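Local coordinates for secreted effector protein SifA (Salmonella typhimurium, PDB 3CXB) that is delivered into host cells, where it interacts with host PLEKHM2 and is required for endosomal tubulation and the formation of Salmonella-induced filaments, at residues K260-V265 with E289-I294; I256-M261 with Q297-I302; T204-K209 with Q308-M313. All coordinates share one frame; numbering follows the deposited sequence.

Contact 1 (K260-V265 with E289-I294); sequences KMVKEV and EIVEAI
A chi1 of 54° puts V262 CG1 between its own backbone N and carbonyl carbon, while V291 swings its CG1 anti to the backbone N (chi1 178°); the two methyls then meet across the helix pair at 3.5 Å. The side chains approach on a slant, with one methyl of each making the touch. The second methyl of V262 serves another partner: CG2 lies against the I294 side chain, 4.1 Å from its CD1 and nearly as close to CG2 and CB, so it rests in the fork of the isoleucine. At the exposed margin K263 runs past V291 at about a right angle, its CG 4.1 Å from V291 CG1, and the extended remainder of the lysine carries NZ onward. No hydrogen bond links the two segments, and their cohesion is purely apolar. I294 also packs on P161 of strand 158-167, while M261 and V265 turn to helix 180-187. The segment axes come within 9.5 Å at 121° between their N-to-C directions, a steeply crossed helix pair of the C-terminal helical domain, whose fold resembles that of the SopE-type guanine nucleotide exchange factors.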
# COMPACT_ATOMS: atom_id res chain seq x y z
N LYS A 260 -7.97 11.56 -9.96
CA LYS A 260 -9.24 12.19 -10.29
C LYS A 260 -10.33 11.38 -9.60
O LYS A 260 -11.34 11.91 -9.12
CB LYS A 260 -9.43 12.19 -11.81
CG LYS A 260 -10.47 13.17 -12.34
CD LYS A 260 -11.89 12.69 -12.10
CE LYS A 260 -12.90 13.60 -12.76
NZ LYS A 260 -14.28 13.09 -12.57
N MET A 261 -10.10 10.08 -9.54
CA MET A 261 -11.01 9.15 -8.92
C MET A 261 -11.27 9.54 -7.47
O MET A 261 -12.41 9.59 -7.02
CB MET A 261 -10.42 7.75 -8.98
CG MET A 261 -11.33 6.72 -9.57
SD MET A 261 -10.43 5.25 -10.06
CE MET A 261 -10.84 4.14 -8.68
N VAL A 262 -10.19 9.80 -6.73
CA VAL A 262 -10.29 10.16 -5.32
C VAL A 262 -10.69 11.61 -5.10
O VAL A 262 -11.43 11.92 -4.16
CB VAL A 262 -8.96 9.89 -4.57
CG1 VAL A 262 -7.81 10.59 -5.27
CG2 VAL A 262 -9.06 10.38 -3.14
N LYS A 263 -10.20 12.51 -5.95
CA LYS A 263 -10.54 13.92 -5.83
C LYS A 263 -12.06 14.04 -5.84
O LYS A 263 -12.63 14.91 -5.17
CB LYS A 263 -9.94 14.70 -7.01
CG LYS A 263 -8.43 14.63 -7.10
CD LYS A 263 -7.90 15.27 -8.37
CE LYS A 263 -6.38 15.25 -8.42
NZ LYS A 263 -5.83 15.96 -9.62
N GLU A 264 -12.71 13.15 -6.59
CA GLU A 264 -14.16 13.10 -6.71
C GLU A 264 -14.84 12.71 -5.42
O GLU A 264 -15.54 13.52 -4.81
CB GLU A 264 -14.55 12.08 -7.79
CG GLU A 264 -14.33 12.55 -9.21
CD GLU A 264 -15.52 13.31 -9.75
OE1 GLU A 264 -16.64 12.75 -9.73
OE2 GLU A 264 -15.34 14.47 -10.19
N VAL A 265 -14.64 11.46 -5.02
CA VAL A 265 -15.23 10.91 -3.81
C VAL A 265 -15.02 11.76 -2.57
O VAL A 265 -15.70 11.58 -1.57
CB VAL A 265 -14.68 9.51 -3.52
CG1 VAL A 265 -15.02 8.57 -4.65
CG2 VAL A 265 -13.18 9.59 -3.35
N GLU A 289 -1.94 16.76 -0.62
CA GLU A 289 -1.22 15.73 0.10
C GLU A 289 -2.18 14.60 0.42
O GLU A 289 -1.87 13.44 0.14
CB GLU A 289 -0.62 16.32 1.37
CG GLU A 289 0.23 15.34 2.16
CD GLU A 289 1.42 16.01 2.82
OE1 GLU A 289 2.06 15.38 3.69
OE2 GLU A 289 1.74 17.16 2.45
N ILE A 290 -3.33 14.94 0.98
CA ILE A 290 -4.35 13.94 1.31
C ILE A 290 -4.53 13.04 0.10
O ILE A 290 -4.35 11.82 0.17
CB ILE A 290 -5.74 14.58 1.57
CG1 ILE A 290 -5.65 15.64 2.67
CG2 ILE A 290 -6.76 13.49 1.89
CD1 ILE A 290 -5.65 15.09 4.10
N VAL A 291 -4.88 13.67 -1.02
CA VAL A 291 -5.11 12.96 -2.26
C VAL A 291 -3.98 12.00 -2.58
O VAL A 291 -4.22 10.81 -2.80
CB VAL A 291 -5.26 13.93 -3.46
CG1 VAL A 291 -5.46 13.14 -4.75
CG2 VAL A 291 -6.44 14.86 -3.23
N GLU A 292 -2.76 12.51 -2.60
CA GLU A 292 -1.60 11.69 -2.92
C GLU A 292 -1.42 10.50 -1.98
O GLU A 292 -1.00 9.41 -2.42
CB GLU A 292 -0.33 12.54 -2.94
CG GLU A 292 0.89 11.75 -3.38
CD GLU A 292 2.17 12.58 -3.38
OE1 GLU A 292 2.14 13.70 -3.95
OE2 GLU A 292 3.19 12.11 -2.83
N ALA A 293 -1.72 10.68 -0.70
CA ALA A 293 -1.58 9.59 0.25
C ALA A 293 -2.59 8.50 -0.05
O ALA A 293 -2.24 7.32 -0.12
CB ALA A 293 -1.76 10.09 1.67
N ILE A 294 -3.86 8.88 -0.24
CA ILE A 294 -4.91 7.90 -0.53
C ILE A 294 -4.67 7.19 -1.87
O ILE A 294 -4.82 5.97 -2.00
CB ILE A 294 -6.31 8.55 -0.55
CG1 ILE A 294 -6.54 9.34 0.74
CG2 ILE A 294 -7.38 7.46 -0.69
CD1 ILE A 294 -7.83 10.16 0.75

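Contact 2 (I256-M261 with Q297-I302); sequences IPIEKM and QVFHAI
I258 and V298 lie alongside each other, pointing opposite ways, and both branches of the isoleucine touch the valine. I258 CG2 sits 4.0 Å from V298 CB, and CD1 is likewise 4.0 Å from V298 CG1. With CG1 anti to the carbonyl carbon (chi1 -61°) and the chain straight beyond it, I258 drives CD1 farther onto helix 283-303, where it comes down on the backbone at F299, 3.9 Å from F299 CA. I302 closes in from the next turn, its CD1 4.2 Å from I258 CD1. P257 holds the N-cap position just ahead of I258, and its carbonyl O accepts M261 N in the first turn of helix 258-267. This turn packs against the W197-E201 pair of helix 197-220, which has the spacing of the WxxxE motif of bacterial effectors: I258 and M261 both lie on W197, and E201 OE1 takes a weak hydrogen bond from I258 N. F299 gives I258 mainly its CA and CB, because CG stands anti to the backbone N (chi1 178°) and leads the ring off to helix 197-220. There the ring meets Y205 at about 30° between planes and also touches L206.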
# COMPACT_ATOMS: atom_id res chain seq x y z
N ILE A 256 -10.68 7.46 -16.20
CA ILE A 256 -10.57 8.27 -14.99
C ILE A 256 -9.51 7.70 -14.04
O ILE A 256 -9.74 6.68 -13.39
CB ILE A 256 -11.94 8.32 -14.24
CG1 ILE A 256 -13.04 8.82 -15.20
CG2 ILE A 256 -11.83 9.22 -13.01
CD1 ILE A 256 -14.44 8.85 -14.59
N PRO A 257 -8.35 8.36 -13.94
CA PRO A 257 -7.27 7.90 -13.06
C PRO A 257 -7.63 7.90 -11.58
O PRO A 257 -8.64 8.49 -11.18
CB PRO A 257 -6.13 8.85 -13.40
CG PRO A 257 -6.82 10.09 -13.77
CD PRO A 257 -7.94 9.59 -14.63
N ILE A 258 -6.81 7.23 -10.78
CA ILE A 258 -7.02 7.15 -9.34
C ILE A 258 -7.06 8.53 -8.67
O ILE A 258 -7.87 8.76 -7.77
CB ILE A 258 -5.94 6.28 -8.65
CG1 ILE A 258 -6.01 4.86 -9.20
CG2 ILE A 258 -6.15 6.28 -7.15
CD1 ILE A 258 -5.09 3.90 -8.52
N GLU A 259 -6.21 9.46 -9.09
CA GLU A 259 -6.23 10.78 -8.48
C GLU A 259 -7.57 11.45 -8.70
O GLU A 259 -8.22 11.87 -7.74
CB GLU A 259 -5.12 11.66 -9.06
CG GLU A 259 -3.73 11.17 -8.75
CD GLU A 259 -2.66 12.14 -9.19
OE1 GLU A 259 -1.46 11.81 -9.02
OE2 GLU A 259 -3.02 13.23 -9.70
N LYS A 260 -7.97 11.56 -9.96
CA LYS A 260 -9.24 12.19 -10.29
C LYS A 260 -10.33 11.38 -9.60
O LYS A 260 -11.34 11.91 -9.12
CB LYS A 260 -9.43 12.19 -11.81
CG LYS A 260 -10.47 13.17 -12.34
CD LYS A 260 -11.89 12.69 -12.10
CE LYS A 260 -12.90 13.60 -12.76
NZ LYS A 260 -14.28 13.09 -12.57
N MET A 261 -10.10 10.08 -9.54
CA MET A 261 -11.01 9.15 -8.92
C MET A 261 -11.27 9.54 -7.47
O MET A 261 -12.41 9.59 -7.02
CB MET A 261 -10.42 7.75 -8.98
CG MET A 261 -11.33 6.72 -9.57
SD MET A 261 -10.43 5.25 -10.06
CE MET A 261 -10.84 4.14 -8.68
N GLN A 297 -1.83 4.53 -1.66
CA GLN A 297 -2.31 3.31 -1.01
C GLN A 297 -3.31 2.53 -1.86
O GLN A 297 -3.28 1.29 -1.90
CB GLN A 297 -2.92 3.66 0.35
CG GLN A 297 -1.90 4.03 1.42
CD GLN A 297 -2.54 4.46 2.74
OE1 GLN A 297 -3.38 3.76 3.30
NE2 GLN A 297 -2.13 5.62 3.23
N VAL A 298 -4.20 3.25 -2.54
CA VAL A 298 -5.18 2.59 -3.40
C VAL A 298 -4.39 1.86 -4.47
O VAL A 298 -4.60 0.67 -4.75
CB VAL A 298 -6.11 3.61 -4.11
CG1 VAL A 298 -6.91 2.88 -5.16
CG2 VAL A 298 -7.07 4.27 -3.11
N PHE A 299 -3.46 2.60 -5.06
CA PHE A 299 -2.61 2.08 -6.10
C PHE A 299 -1.86 0.86 -5.57
O PHE A 299 -1.82 -0.18 -6.24
CB PHE A 299 -1.63 3.16 -6.55
CG PHE A 299 -0.66 2.70 -7.59
CD1 PHE A 299 0.34 1.78 -7.28
CD2 PHE A 299 -0.75 3.17 -8.90
CE1 PHE A 299 1.22 1.32 -8.25
CE2 PHE A 299 0.13 2.73 -9.89
CZ PHE A 299 1.12 1.80 -9.56
N HIS A 300 -1.27 0.99 -4.38
CA HIS A 300 -0.52 -0.13 -3.80
C HIS A 300 -1.42 -1.31 -3.54
O HIS A 300 -0.98 -2.46 -3.60
CB HIS A 300 0.18 0.27 -2.50
CG HIS A 300 0.75 -0.89 -1.75
ND1 HIS A 300 0.01 -1.61 -0.83
CD2 HIS A 300 1.97 -1.49 -1.80
CE1 HIS A 300 0.75 -2.60 -0.36
NE2 HIS A 300 1.94 -2.55 -0.93
N ALA A 301 -2.68 -1.03 -3.23
CA ALA A 301 -3.67 -2.06 -2.96
C ALA A 301 -3.89 -2.87 -4.24
O ALA A 301 -4.02 -4.10 -4.21
CB ALA A 301 -4.96 -1.41 -2.53
N ILE A 302 -3.89 -2.17 -5.37
CA ILE A 302 -4.13 -2.82 -6.66
C ILE A 302 -2.92 -3.53 -7.25
O ILE A 302 -2.97 -4.73 -7.50
CB ILE A 302 -4.65 -1.81 -7.72
CG1 ILE A 302 -6.02 -1.28 -7.29
CG2 ILE A 302 -4.74 -2.47 -9.10
CD1 ILE A 302 -6.39 -0.02 -8.00

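Contact 3 (T204-K209 with Q308-M313); sequences TYLAAK and QAIQKM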
# COMPACT_ATOMS: atom_id res chain seq x y z
N THR A 204 1.04 5.16 -16.37
CA THR A 204 0.81 6.58 -16.14
C THR A 204 1.24 7.04 -14.75
O THR A 204 2.08 7.93 -14.61
CB THR A 204 -0.68 6.94 -16.29
OG1 THR A 204 -1.08 6.70 -17.64
CG2 THR A 204 -0.93 8.41 -15.94
N TYR A 205 0.64 6.42 -13.75
CA TYR A 205 0.90 6.74 -12.35
C TYR A 205 2.39 6.62 -12.00
O TYR A 205 3.01 7.57 -11.54
CB TYR A 205 0.07 5.81 -11.46
CG TYR A 205 -0.13 6.29 -10.04
CD1 TYR A 205 0.87 6.13 -9.08
CD2 TYR A 205 -1.33 6.90 -9.65
CE1 TYR A 205 0.68 6.57 -7.76
CE2 TYR A 205 -1.53 7.33 -8.34
CZ TYR A 205 -0.52 7.16 -7.41
OH TYR A 205 -0.73 7.55 -6.11
N LEU A 206 2.95 5.45 -12.25
CA LEU A 206 4.34 5.23 -11.93
C LEU A 206 5.32 6.15 -12.65
O LEU A 206 6.27 6.65 -12.03
CB LEU A 206 4.70 3.76 -12.16
CG LEU A 206 4.10 2.81 -11.11
CD1 LEU A 206 4.28 1.36 -11.49
CD2 LEU A 206 4.76 3.09 -9.77
N ALA A 207 5.12 6.39 -13.95
CA ALA A 207 6.04 7.26 -14.68
C ALA A 207 5.95 8.68 -14.11
O ALA A 207 6.97 9.37 -14.01
CB ALA A 207 5.72 7.26 -16.19
N ALA A 208 4.75 9.09 -13.72
CA ALA A 208 4.58 10.42 -13.12
C ALA A 208 5.34 10.51 -11.79
O ALA A 208 5.93 11.55 -11.47
CB ALA A 208 3.11 10.69 -12.89
N LYS A 209 5.32 9.41 -11.03
CA LYS A 209 6.02 9.34 -9.75
C LYS A 209 7.52 9.43 -10.02
O LYS A 209 8.27 10.13 -9.32
CB LYS A 209 5.70 8.02 -9.06
CG LYS A 209 5.45 8.13 -7.57
CD LYS A 209 4.32 9.08 -7.28
CE LYS A 209 3.79 8.89 -5.87
NZ LYS A 209 2.92 10.03 -5.44
N GLN A 308 5.88 5.03 -3.72
CA GLN A 308 6.93 5.87 -3.12
C GLN A 308 8.28 5.20 -3.23
O GLN A 308 9.32 5.86 -3.33
CB GLN A 308 6.63 6.17 -1.65
CG GLN A 308 5.57 7.23 -1.44
CD GLN A 308 5.95 8.57 -2.04
OE1 GLN A 308 6.81 9.28 -1.53
NE2 GLN A 308 5.31 8.92 -3.14
N ALA A 309 8.26 3.87 -3.19
CA ALA A 309 9.49 3.12 -3.30
C ALA A 309 10.06 3.39 -4.68
O ALA A 309 11.27 3.57 -4.84
CB ALA A 309 9.22 1.64 -3.14
N ILE A 310 9.18 3.42 -5.68
CA ILE A 310 9.63 3.68 -7.04
C ILE A 310 10.21 5.09 -7.15
O ILE A 310 11.30 5.28 -7.71
CB ILE A 310 8.48 3.48 -8.06
CG1 ILE A 310 8.25 1.99 -8.29
CG2 ILE A 310 8.87 4.09 -9.41
CD1 ILE A 310 7.99 1.19 -7.04
N GLN A 311 9.50 6.07 -6.60
CA GLN A 311 9.98 7.44 -6.65
C GLN A 311 11.39 7.52 -6.07
O GLN A 311 12.22 8.27 -6.57
CB GLN A 311 9.06 8.36 -5.85
CG GLN A 311 9.35 9.84 -6.07
CD GLN A 311 8.40 10.74 -5.29
OE1 GLN A 311 8.45 10.79 -4.07
NE2 GLN A 311 7.53 11.44 -6.00
N LYS A 312 11.66 6.74 -5.03
CA LYS A 312 12.97 6.77 -4.40
C LYS A 312 14.05 6.19 -5.27
O LYS A 312 15.11 6.80 -5.41
CB LYS A 312 12.99 6.02 -3.07
CG LYS A 312 12.22 6.70 -1.95
CD LYS A 312 12.29 5.90 -0.66
CE LYS A 312 11.39 6.49 0.43
NZ LYS A 312 11.51 5.75 1.72
N MET A 313 13.80 5.03 -5.86
CA MET A 313 14.81 4.42 -6.70
C MET A 313 15.10 5.34 -7.88
O MET A 313 16.21 5.37 -8.42
CB MET A 313 14.38 3.03 -7.16
CG MET A 313 13.21 2.99 -8.08
SD MET A 313 12.85 1.26 -8.52
CE MET A 313 14.04 0.97 -9.80
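K209 NZ, which reaches past Q308, is gripped by the carboxylate of D296 on helix 283-303: it forms a salt bridge to OD2, and a long, weak ion pair to E292 adds a second acid. Three helices of the C-terminal, SopE-like helical domain meet at this acid, D296: its OD2 also accepts Y205 OH from helix 197-220, and OD1 takes a weak hydrogen bond from Q308 NE2 on helix 307-324. Between the segments themselves there is no hydrogen bond. K209 NZ and Q308 NE2 are 3.5 Å apart, but both are donors, and what joins them is the acid they share. The buried lysine is thus satisfied by carboxylates, which would probably favour its charged form. Its chain bends at chi2 (58°), and that of Q308 bends at chi2 too (-60°), which brings the end of a glutamine whose CB points away from the neighbouring helix back to the interface; the two side chains meet on a slant.

One turn along, Q311 covers the backbone of K209, its CG 3.4 Å from K209 O and its CB 4.0 Å from K209 CG, so the aliphatic part of the glutamine lies where the two segments' backbones are nearest, K209 CA and Q311 CA being 5.4 Å apart. The segment axes approach to 9.1 Å and run at 41° to each other. Beside the polar cluster the contact turns apolar. L206 and I310 cross at about a right angle; I310 also packs on I305 and I210, and L206 on L244 and F299. The L206 end is what makes the touch, with methyl CD2 lying 3.9 Å from I310 CG1 and 4.1 Å from I310 CB.

How the contacts relate
Helix 197-220 comes first in the chain and supplies 204-209, whose partner 308-313 lies 98 residues on, so contact 3 closes the widest loop. Contacts 1 and 2 both start from helix 258-267, sharing K260 and M261, and both end on helix 283-303: contact 2 spans 35 residues, contact 1 only 23. By their touching residues contact 1 nests inside contact 2, and both inside contact 3; none crosses. Helix 283-303 is the common element. It takes helix 258-267 at two levels and is followed, after a short turn, by helix 307-324, which goes back to helix 197-220. F299 joins contact 2 to contact 3, and E292, in the 289-294 segment, lies near contact 3.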